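Side-chain contacts in cytosine-specific methyltransferase (Escherichia coli O157:H7 EDL933, PDB 3G7U), which probably methylates cytosine in DNA at carbon 5, taking the methyl group from S-adenosyl-L-methionine: residues A[101-104]-A[105-109]; A[50-53]-A[54-58]; A[60-63]-A[64-67]; A[17-21]-A[22-26]. All blocks are in the same frame, centred on the assembly; numbering follows the deposited sequence.

Contact 1: residues A[101-104]-A[105-109]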
loop_
_atom_site.group_PDB
_atom_site.type_symbol
_atom_site.label_atom_id
_atom_site.label_comp_id
_atom_site.label_asym_id
_atom_site.label_seq_id
_atom_site.Cartn_x
_atom_site.Cartn_y
_atom_site.Cartn_z
ATOM N N MET A 101 -10.531 13.479 -11.440
ATOM C CA MET A 101 -10.247 14.203 -12.675
ATOM C C MET A 101 -8.950 15.015 -12.605
ATOM O O MET A 101 -8.258 15.145 -13.617
ATOM C CB MET A 101 -11.409 15.136 -13.010
ATOM C CG MET A 101 -12.680 14.450 -13.577
ATOM S SD MET A 101 -12.419 13.468 -15.075
ATOM C CE MET A 101 -11.243 14.430 -16.048
ATOM N N HIS A 102 -8.615 15.524 -11.412
ATOM C CA HIS A 102 -7.348 16.276 -11.195
ATOM C C HIS A 102 -6.123 15.408 -11.327
ATOM O O HIS A 102 -5.071 15.880 -11.769
ATOM C CB HIS A 102 -7.338 16.946 -9.816
ATOM C CG HIS A 102 -8.266 18.111 -9.699
ATOM N ND1 HIS A 102 -8.193 19.204 -10.532
ATOM C CD2 HIS A 102 -9.303 18.346 -8.860
ATOM C CE1 HIS A 102 -9.133 20.069 -10.198
ATOM N NE2 HIS A 102 -9.831 19.567 -9.198
ATOM N N PHE A 103 -6.224 14.135 -10.930
ATOM C CA PHE A 103 -5.126 13.200 -11.159
ATOM C C PHE A 103 -4.793 13.180 -12.645
ATOM O O PHE A 103 -3.620 13.268 -13.051
ATOM C CB PHE A 103 -5.462 11.750 -10.687
ATOM C CG PHE A 103 -4.347 10.744 -10.894
ATOM C CD1 PHE A 103 -3.401 10.549 -9.911
ATOM C CD2 PHE A 103 -4.293 9.938 -12.047
ATOM C CE1 PHE A 103 -2.393 9.629 -10.096
ATOM C CE2 PHE A 103 -3.293 9.030 -12.241
ATOM C CZ PHE A 103 -2.345 8.858 -11.272
ATOM N N TYR A 104 -5.820 12.980 -13.450
ATOM C CA TYR A 104 -5.637 12.831 -14.882
ATOM C C TYR A 104 -5.306 14.176 -15.550
ATOM O O TYR A 104 -4.589 14.185 -16.528
ATOM C CB TYR A 104 -6.832 12.136 -15.539
ATOM C CG TYR A 104 -6.803 10.667 -15.185
ATOM C CD1 TYR A 104 -5.967 9.809 -15.858
ATOM C CD2 TYR A 104 -7.576 10.161 -14.132
ATOM C CE1 TYR A 104 -5.870 8.453 -15.515
ATOM C CE2 TYR A 104 -7.512 8.793 -13.790
ATOM C CZ TYR A 104 -6.666 7.962 -14.482
ATOM O OH TYR A 104 -6.581 6.627 -14.170
ATOM N N ARG A 105 -5.792 15.265 -14.979
ATOM C CA ARG A 105 -5.364 16.598 -15.457
ATOM C C ARG A 105 -3.866 16.757 -15.286
ATOM O O ARG A 105 -3.168 17.212 -16.196
ATOM C CB ARG A 105 -6.141 17.717 -14.765
ATOM C CG ARG A 105 -5.640 19.110 -15.099
ATOM C CD ARG A 105 -6.410 20.204 -14.343
ATOM N NE ARG A 105 -6.359 20.071 -12.874
ATOM C CZ ARG A 105 -5.312 20.387 -12.105
ATOM N NH1 ARG A 105 -4.190 20.866 -12.651
ATOM N NH2 ARG A 105 -5.376 20.230 -10.776
ATOM N N LEU A 106 -3.356 16.371 -14.120
ATOM C CA LEU A 106 -1.926 16.460 -13.836
ATOM C C LEU A 106 -1.099 15.582 -14.733
ATOM O O LEU A 106 -0.027 15.972 -15.163
ATOM C CB LEU A 106 -1.642 16.170 -12.359
ATOM C CG LEU A 106 -2.089 17.282 -11.418
ATOM C CD1 LEU A 106 -1.887 16.872 -9.969
ATOM C CD2 LEU A 106 -1.238 18.535 -11.704
ATOM N N VAL A 107 -1.568 14.373 -15.021
ATOM C CA VAL A 107 -0.865 13.528 -15.973
ATOM C C VAL A 107 -0.762 14.229 -17.374
ATOM O O VAL A 107 0.281 14.206 -18.044
ATOM C CB VAL A 107 -1.548 12.143 -16.109
ATOM C CG1 VAL A 107 -0.984 11.401 -17.304
ATOM C CG2 VAL A 107 -1.355 11.311 -14.806
ATOM N N SER A 108 -1.864 14.822 -17.776
ATOM C CA SER A 108 -1.977 15.453 -19.078
ATOM C C SER A 108 -1.019 16.658 -19.147
ATOM O O SER A 108 -0.282 16.822 -20.121
ATOM C CB SER A 108 -3.407 15.939 -19.261
ATOM O OG SER A 108 -3.551 16.463 -20.568
ATOM N N GLU A 109 -1.016 17.453 -18.075
ATOM C CA GLU A 109 -0.180 18.663 -17.981
ATOM C C GLU A 109 1.300 18.317 -17.866
ATOM O O GLU A 109 2.164 18.989 -18.443
ATOM C CB GLU A 109 -0.625 19.505 -16.782
ATOM C CG GLU A 109 -2.019 20.154 -16.890
ATOM C CD GLU A 109 -2.350 20.932 -15.650
ATOM O OE1 GLU A 109 -1.470 20.951 -14.765
ATOM O OE2 GLU A 109 -3.439 21.545 -15.545
#

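Contact 2: residues A[50-53]-A[54-58]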
loop_
_atom_site.group_PDB
_atom_site.type_symbol
_atom_site.label_atom_id
_atom_site.label_comp_id
_atom_site.label_asym_id
_atom_site.label_seq_id
_atom_site.Cartn_x
_atom_site.Cartn_y
_atom_site.Cartn_z
ATOM N N VAL A 50 4.551 17.000 0.178
ATOM C CA VAL A 50 3.700 18.146 -0.065
ATOM C C VAL A 50 2.346 17.766 0.496
ATOM O O VAL A 50 1.693 16.850 -0.026
ATOM C CB VAL A 50 3.637 18.416 -1.563
ATOM C CG1 VAL A 50 2.577 19.468 -1.898
ATOM C CG2 VAL A 50 5.013 18.901 -2.052
ATOM N N GLN A 51 1.956 18.430 1.588
ATOM C CA GLN A 51 0.632 18.185 2.181
ATOM C C GLN A 51 -0.363 19.112 1.552
ATOM O O GLN A 51 -0.501 20.240 1.990
ATOM C CB GLN A 51 0.677 18.383 3.693
ATOM C CG GLN A 51 -0.654 18.014 4.363
ATOM C CD GLN A 51 -0.733 18.440 5.793
ATOM O OE1 GLN A 51 0.256 18.862 6.399
ATOM N NE2 GLN A 51 -1.907 18.274 6.373
ATOM N N GLU A 52 -1.059 18.639 0.524
ATOM C CA GLU A 52 -1.828 19.513 -0.322
ATOM C C GLU A 52 -2.965 18.759 -0.986
ATOM O O GLU A 52 -2.867 17.577 -1.259
ATOM C CB GLU A 52 -0.909 20.176 -1.366
ATOM C CG GLU A 52 -1.543 21.449 -2.022
ATOM C CD GLU A 52 -2.110 22.332 -0.953
ATOM O OE1 GLU A 52 -1.305 23.060 -0.402
ATOM O OE2 GLU A 52 -3.320 22.192 -0.565
ATOM N N ASP A 53 -4.040 19.497 -1.204
ATOM C CA ASP A 53 -5.118 19.181 -2.064
ATOM C C ASP A 53 -4.613 19.285 -3.505
ATOM O O ASP A 53 -4.156 20.360 -3.950
ATOM C CB ASP A 53 -6.168 20.249 -1.771
ATOM C CG ASP A 53 -7.536 19.938 -2.363
ATOM O OD1 ASP A 53 -7.623 19.416 -3.485
ATOM O OD2 ASP A 53 -8.543 20.286 -1.702
ATOM N N VAL A 54 -4.721 18.181 -4.248
ATOM C CA VAL A 54 -4.239 18.098 -5.629
ATOM C C VAL A 54 -4.982 19.112 -6.531
ATOM O O VAL A 54 -4.492 19.528 -7.580
ATOM C CB VAL A 54 -4.289 16.610 -6.119
ATOM C CG1 VAL A 54 -4.480 16.491 -7.587
ATOM C CG2 VAL A 54 -3.038 15.862 -5.701
ATOM N N SER A 55 -6.178 19.527 -6.112
ATOM C CA SER A 55 -6.931 20.533 -6.879
ATOM C C SER A 55 -6.243 21.910 -6.978
ATOM O O SER A 55 -6.564 22.717 -7.871
ATOM C CB SER A 55 -8.356 20.694 -6.348
ATOM O OG SER A 55 -8.394 21.500 -5.192
ATOM N N LEU A 56 -5.305 22.146 -6.072
ATOM C CA LEU A 56 -4.556 23.408 -5.966
ATOM C C LEU A 56 -3.205 23.297 -6.690
ATOM O O LEU A 56 -2.362 24.202 -6.589
ATOM C CB LEU A 56 -4.351 23.762 -4.490
ATOM C CG LEU A 56 -5.636 24.055 -3.672
ATOM C CD1 LEU A 56 -5.252 24.509 -2.290
ATOM C CD2 LEU A 56 -6.445 25.147 -4.375
ATOM N N LEU A 57 -2.997 22.172 -7.390
ATOM C CA LEU A 57 -1.738 21.890 -8.111
ATOM C C LEU A 57 -1.937 21.941 -9.619
ATOM O O LEU A 57 -3.016 21.652 -10.144
ATOM C CB LEU A 57 -1.109 20.530 -7.709
ATOM C CG LEU A 57 -0.803 20.333 -6.213
ATOM C CD1 LEU A 57 -0.187 18.948 -5.987
ATOM C CD2 LEU A 57 0.087 21.468 -5.588
ATOM N N ASN A 58 -0.856 22.299 -10.314
ATOM C CA ASN A 58 -0.759 22.155 -11.750
ATOM C C ASN A 58 0.707 21.894 -12.085
ATOM O O ASN A 58 1.564 21.888 -11.186
ATOM C CB ASN A 58 -1.309 23.381 -12.486
ATOM C CG ASN A 58 -0.548 24.648 -12.161
ATOM O OD1 ASN A 58 0.675 24.624 -12.022
ATOM N ND2 ASN A 58 -1.273 25.748 -11.993
#

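Contact 3: residues A[60-63]-A[64-67]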
loop_
_atom_site.group_PDB
_atom_site.type_symbol
_atom_site.label_atom_id
_atom_site.label_comp_id
_atom_site.label_asym_id
_atom_site.label_seq_id
_atom_site.Cartn_x
_atom_site.Cartn_y
_atom_site.Cartn_z
ATOM N N GLU A 60 3.025 23.606 -13.570
ATOM C CA GLU A 60 3.997 24.691 -13.291
ATOM C C GLU A 60 4.286 24.823 -11.796
ATOM O O GLU A 60 5.420 25.071 -11.387
ATOM C CB GLU A 60 3.507 26.039 -13.845
ATOM C CG GLU A 60 3.908 26.289 -15.299
ATOM C CD GLU A 60 5.438 26.223 -15.537
ATOM O OE1 GLU A 60 6.223 26.869 -14.801
ATOM O OE2 GLU A 60 5.856 25.518 -16.477
ATOM N N ILE A 61 3.250 24.641 -10.983
ATOM C CA ILE A 61 3.411 24.734 -9.527
ATOM C C ILE A 61 4.330 23.598 -9.100
ATOM O O ILE A 61 5.304 23.785 -8.330
ATOM C CB ILE A 61 2.022 24.667 -8.832
ATOM C CG1 ILE A 61 1.299 25.986 -9.098
ATOM C CG2 ILE A 61 2.146 24.487 -7.328
ATOM C CD1 ILE A 61 -0.108 26.000 -8.596
ATOM N N ILE A 62 4.028 22.411 -9.614
ATOM C CA ILE A 62 4.866 21.234 -9.298
ATOM C C ILE A 62 6.331 21.364 -9.717
ATOM O O ILE A 62 7.240 21.019 -8.953
ATOM C CB ILE A 62 4.215 19.920 -9.822
ATOM C CG1 ILE A 62 3.002 19.616 -8.937
ATOM C CG2 ILE A 62 5.213 18.780 -9.737
ATOM C CD1 ILE A 62 2.011 18.581 -9.501
ATOM N N LYS A 63 6.575 21.880 -10.921
ATOM C CA LYS A 63 7.964 22.143 -11.351
ATOM C C LYS A 63 8.640 23.189 -10.448
ATOM O O LYS A 63 9.835 23.068 -10.147
ATOM C CB LYS A 63 7.997 22.590 -12.824
ATOM C CG LYS A 63 7.612 21.506 -13.835
ATOM C CD LYS A 63 7.131 22.157 -15.157
ATOM C CE LYS A 63 6.843 21.120 -16.231
ATOM N NZ LYS A 63 6.201 21.769 -17.425
ATOM N N GLY A 64 7.859 24.161 -9.994
ATOM C CA GLY A 64 8.277 25.169 -9.009
ATOM C C GLY A 64 8.701 24.593 -7.686
ATOM O O GLY A 64 9.642 25.072 -7.073
ATOM N N PHE A 65 8.016 23.540 -7.232
ATOM C CA PHE A 65 8.428 22.867 -6.004
ATOM C C PHE A 65 9.798 22.270 -6.155
ATOM O O PHE A 65 10.603 22.317 -5.226
ATOM C CB PHE A 65 7.477 21.699 -5.673
ATOM C CG PHE A 65 6.074 22.095 -5.267
ATOM C CD1 PHE A 65 5.753 23.366 -4.801
ATOM C CD2 PHE A 65 5.067 21.133 -5.280
ATOM C CE1 PHE A 65 4.455 23.696 -4.420
ATOM C CE2 PHE A 65 3.759 21.440 -4.876
ATOM C CZ PHE A 65 3.451 22.715 -4.431
ATOM N N PHE A 66 10.071 21.667 -7.315
ATOM C CA PHE A 66 11.362 21.022 -7.520
ATOM C C PHE A 66 12.504 21.999 -7.791
ATOM O O PHE A 66 13.645 21.722 -7.439
ATOM C CB PHE A 66 11.275 20.060 -8.697
ATOM C CG PHE A 66 10.642 18.745 -8.350
ATOM C CD1 PHE A 66 11.285 17.846 -7.518
ATOM C CD2 PHE A 66 9.422 18.406 -8.902
ATOM C CE1 PHE A 66 10.679 16.609 -7.215
ATOM C CE2 PHE A 66 8.824 17.156 -8.616
ATOM C CZ PHE A 66 9.459 16.281 -7.781
ATOM N N LYS A 67 12.167 23.060 -8.513
ATOM C CA LYS A 67 13.120 24.138 -8.919
ATOM C C LYS A 67 14.222 23.719 -9.886
ATOM O O LYS A 67 15.084 24.524 -10.211
ATOM C CB LYS A 67 13.794 24.761 -7.696
ATOM C CG LYS A 67 12.852 25.471 -6.775
ATOM C CD LYS A 67 13.594 26.261 -5.721
ATOM C CE LYS A 67 14.565 25.439 -4.896
ATOM N NZ LYS A 67 13.979 24.986 -3.620
#

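Contact 4: residues A[17-21]-A[22-26]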
loop_
_atom_site.group_PDB
_atom_site.type_symbol
_atom_site.label_atom_id
_atom_site.label_comp_id
_atom_site.label_asym_id
_atom_site.label_seq_id
_atom_site.Cartn_x
_atom_site.Cartn_y
_atom_site.Cartn_z
ATOM N N LEU A 17 6.485 2.368 -1.777
ATOM C CA LEU A 17 7.488 1.317 -1.440
ATOM C C LEU A 17 7.593 0.345 -2.616
ATOM O O LEU A 17 8.681 -0.110 -2.966
ATOM C CB LEU A 17 7.083 0.568 -0.169
ATOM C CG LEU A 17 8.011 -0.600 0.207
ATOM C CD1 LEU A 17 9.495 -0.117 0.265
ATOM C CD2 LEU A 17 7.553 -1.225 1.536
ATOM N N GLY A 18 6.454 0.030 -3.220
ATOM C CA GLY A 18 6.451 -0.774 -4.452
ATOM C C GLY A 18 7.302 -0.119 -5.537
ATOM O O GLY A 18 8.117 -0.790 -6.169
ATOM N N ALA A 19 7.138 1.196 -5.728
ATOM C CA ALA A 19 7.897 1.900 -6.758
ATOM C C ALA A 19 9.378 1.844 -6.454
ATOM O O ALA A 19 10.201 1.549 -7.347
ATOM C CB ALA A 19 7.420 3.368 -6.864
ATOM N N ALA A 20 9.737 2.118 -5.209
ATOM C CA ALA A 20 11.140 2.219 -4.805
ATOM C C ALA A 20 11.840 0.860 -4.932
ATOM O O ALA A 20 12.988 0.765 -5.398
ATOM C CB ALA A 20 11.253 2.766 -3.353
ATOM N N ARG A 21 11.139 -0.194 -4.538
ATOM C CA ARG A 21 11.711 -1.552 -4.646
ATOM C C ARG A 21 11.868 -1.985 -6.141
ATOM O O ARG A 21 12.824 -2.681 -6.500
ATOM C CB ARG A 21 10.882 -2.563 -3.855
ATOM C CG ARG A 21 11.099 -2.518 -2.356
ATOM C CD ARG A 21 10.307 -3.625 -1.683
ATOM N NE ARG A 21 10.889 -3.992 -0.409
ATOM C CZ ARG A 21 10.285 -4.723 0.524
ATOM N NH1 ARG A 21 9.043 -5.141 0.326
ATOM N NH2 ARG A 21 10.935 -5.032 1.650
ATOM N N ALA A 22 10.977 -1.508 -6.999
ATOM C CA ALA A 22 11.014 -1.767 -8.431
ATOM C C ALA A 22 12.117 -0.993 -9.133
ATOM O O ALA A 22 12.385 -1.270 -10.293
ATOM C CB ALA A 22 9.661 -1.432 -9.088
ATOM N N GLY A 23 12.741 -0.033 -8.452
ATOM C CA GLY A 23 13.880 0.703 -9.022
ATOM C C GLY A 23 13.662 2.186 -9.297
ATOM O O GLY A 23 14.614 2.885 -9.634
ATOM N N PHE A 24 12.432 2.679 -9.110
ATOM C CA PHE A 24 12.136 4.088 -9.274
ATOM C C PHE A 24 12.602 4.914 -8.090
ATOM O O PHE A 24 12.737 4.416 -6.961
ATOM C CB PHE A 24 10.637 4.287 -9.486
ATOM C CG PHE A 24 10.106 3.681 -10.731
ATOM C CD1 PHE A 24 10.272 4.308 -11.973
ATOM C CD2 PHE A 24 9.387 2.492 -10.682
ATOM C CE1 PHE A 24 9.746 3.736 -13.148
ATOM C CE2 PHE A 24 8.858 1.940 -11.826
ATOM C CZ PHE A 24 9.033 2.553 -13.073
ATOM N N ASP A 25 12.889 6.194 -8.341
ATOM C CA ASP A 25 13.213 7.111 -7.256
ATOM C C ASP A 25 11.915 7.852 -6.967
ATOM O O ASP A 25 11.395 8.510 -7.859
ATOM C CB ASP A 25 14.292 8.096 -7.750
ATOM C CG ASP A 25 14.918 8.901 -6.634
ATOM O OD1 ASP A 25 14.271 9.098 -5.577
ATOM O OD2 ASP A 25 16.069 9.361 -6.817
ATOM N N VAL A 26 11.382 7.748 -5.751
ATOM C CA VAL A 26 10.102 8.418 -5.413
ATOM C C VAL A 26 10.537 9.806 -4.962
ATOM O O VAL A 26 11.073 9.975 -3.860
ATOM C CB VAL A 26 9.336 7.706 -4.279
ATOM C CG1 VAL A 26 8.084 8.540 -3.827
ATOM C CG2 VAL A 26 8.926 6.284 -4.748
HETATM O O HOH W 1 14.512 2.708 -5.830
#

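Contact 1: residues A[101-104]-A[105-109]
Arg105 turns back along the helix to meet His102 one turn earlier. Its NE donates to His102 ND1 at 3.1 Å. The donor lies in the plane of the imidazole, and ND1 lies in the plane of the guanidinium. The two planes are nonetheless 75° apart, so the groups meet edge to edge without stacking. CG stands opposite the backbone N (chi1 173°), and a bend at chi3 (58°) swings the guanidinium round to the ring. Accepting here, ND1 is probably the unprotonated nitrogen of the ring. The far side of the guanidinium is used as well. NH1 forms a salt bridge with Glu109 OE2 at 3.1 Å, and NH2 bonds to the carbonyl of Leu57. The headgroup is therefore held on three sides, which fixes its rotation. Leu106 N closes the next helical bond, to His102 O at 3.0 Å. The Leu106 side chain also packs over this oxygen, with CG 3.3 Å from His102 O. Val107 uses CG2, which touches Phe103 CE2 at 3.9 Å on the buried side. Ser108 N bonds to Tyr104 O at 3.1 Å. The segment is part of helix 94-110 in the Rossmann-like methyltransferase domain. Phe103 and Val107 pack on strand 114-119, Leu106 reaches strand 4-8, and Met101, Tyr104 and Val107 meet helix 129-140.

Contact 2: residues A[50-53]-A[54-58]
Asp53 OD1 takes two contacts from Ser55. The backbone N of Ser55 donates to Asp53 OD1 at 3.0 Å, on the anti side of the carboxylate and 25° out of its plane. The hydroxyl OG of Ser55 adds a weak bond to Asp53 OD1 at 2.8 Å. The bond from Ser55 N makes an Asx turn, and the weak OG bond adds to it. Asp53 O accepts from Leu56 N at 3.0 Å, with the donor well above the carbonyl plane. The short 3-10 segment 54-56 is thus held at its start by side chain and backbone of Asp53. Ser55 OG sits between its own N and carbonyl carbon (chi1 79°), which points it back at the carboxylate. Next outward is Glu52. Its chain bends at chi2 (47°), and OE2 accepts from Asp53 N at 2.9 Å. The same oxygen lies 3.5 Å from Leu56 CD1, where the two side chains cross at about a right angle. Glu52 CG also touches Leu57 CD2 at 3.9 Å. Beyond the turn, Asn58 is the N-cap of helix 59-66, and its OD1 bonds to Ile61 N. The turn joins strand 48-50 to that helix. Val54 and Leu57 pack on Val30 of strand 25-30. Val54 and Ser55 also meet Leu106 and His102 of helix 94-110.

Contact 3: residues A[60-63]-A[64-67]
A chi1 of -72° puts Ile61 CG1 beside the backbone N and leaves CG2 opposite it, while Phe65 CG lies opposite its carbonyl carbon (chi1 -68°). These torsions set the two side chains alongside each other, pointing the same way, one turn apart on helix 59-66. The helix belongs to the Rossmann-like fold of class I methyltransferases. Ile61 CG2 meets the far end of the phenyl ring, 3.6 Å from Phe65 CZ. The carbonyl oxygen of Ile61 lies over one face of the same ring, offset toward its rim. That oxygen also accepts from Phe65 N at 2.9 Å, with the donor in the carbonyl plane. The ring therefore lies against the same oxygen that its own backbone N binds. Ile62 and Phe66 repeat the side-by-side pairing on the buried side, more loosely, with Ile62 CG2 4.1 Å from Phe66 CE2. Their backbone bond, Phe66 N to Ile62 O, is weak. Gly64 N bonds to Glu60 O at 3.0 Å. Around the pair, Phe65 packs on Val50 and Leu57, while Ile62 and Phe66 reach Ile6 of strand 4-8. Phe66 also meets Lys27 and Met28 of strand 25-30. The helix ends at Lys67, the first residue to leave helical angles, with positive phi (66°). The last turn is closed by Lys67 N, which donates to Lys63 O at 2.8 Å in the carbonyl plane.

Contact 4: residues A[17-21]-A[22-26]
Gly18 O accepts from Ala22 N at 3.1 Å, a helical i to i+4 bond near the end of helix 14-22. Ala22 CB rests near the same oxygen. Ala19 packs on the following strand through CB, which touches Val26 CG2 at 3.9 Å. Ala19 O accepts from Phe24 N at 3.1 Å. This oxygen also lies at the edge of the Phe24 ring, near its plane and 3.6 Å from CD2 of Phe24. The phenyl torsion places CG opposite the carbonyl carbon (chi1 -64°), beside the backbone N that makes the bond. Ala20 O accepts from Gly23 N at 3.2 Å, with the donor far above the carbonyl plane. With the bond from Phe24 N, this completes a Schellman motif. Gly23 has positive phi (114°), the backbone shape expected of the glycine in this motif. A water also donates to Ala20 O and to Phe24 O, bridging the last helical turn to Phe24, just before the following strand. Ala20 CA reaches Phe24 O in a CA-H...O contact at 3.5 Å. The Arg21 chain is extended, and its NE and NH2 bond to carbonyl oxygens of Gln233, Lys229 and Gly232. The turn lies within the beta-alpha-beta unit of strand 4-8, helix 14-22 and strand 25-30. The Phe24 and Tyr364 rings meet edge to face (T-shaped). The chemistry implies that backbone bonds and the water serve the carbonyls of Gly18, Ala19 and Ala20, while the small side chain of Ala19 is consistent with the close approach of Val26.

Contacts 1, 2 and 3 form one connected patch. Contacts 1 and 2 have centres about 12 Å apart; besides the arginine bond, Glu109 OE1 packs 3.3 Å from Asn58 CA. Contact 2 leads straight into contact 3, where Leu57 CD2 packs on Phe65 CE2 at 3.7 Å. Contacts 1 and 3 meet through the ends of Leu106 and Ile62, with Leu106 CD2 3.9 Å from Ile62 CD1. Contact 4 stands apart, its nearest atoms about 7 Å from contact 3. In contact 1, the Tyr104 side chain lies about 9 Å from that of Cys81, the predicted catalytic residue, and about 4 Å from a glycerol, probably from the crystallisation liquor.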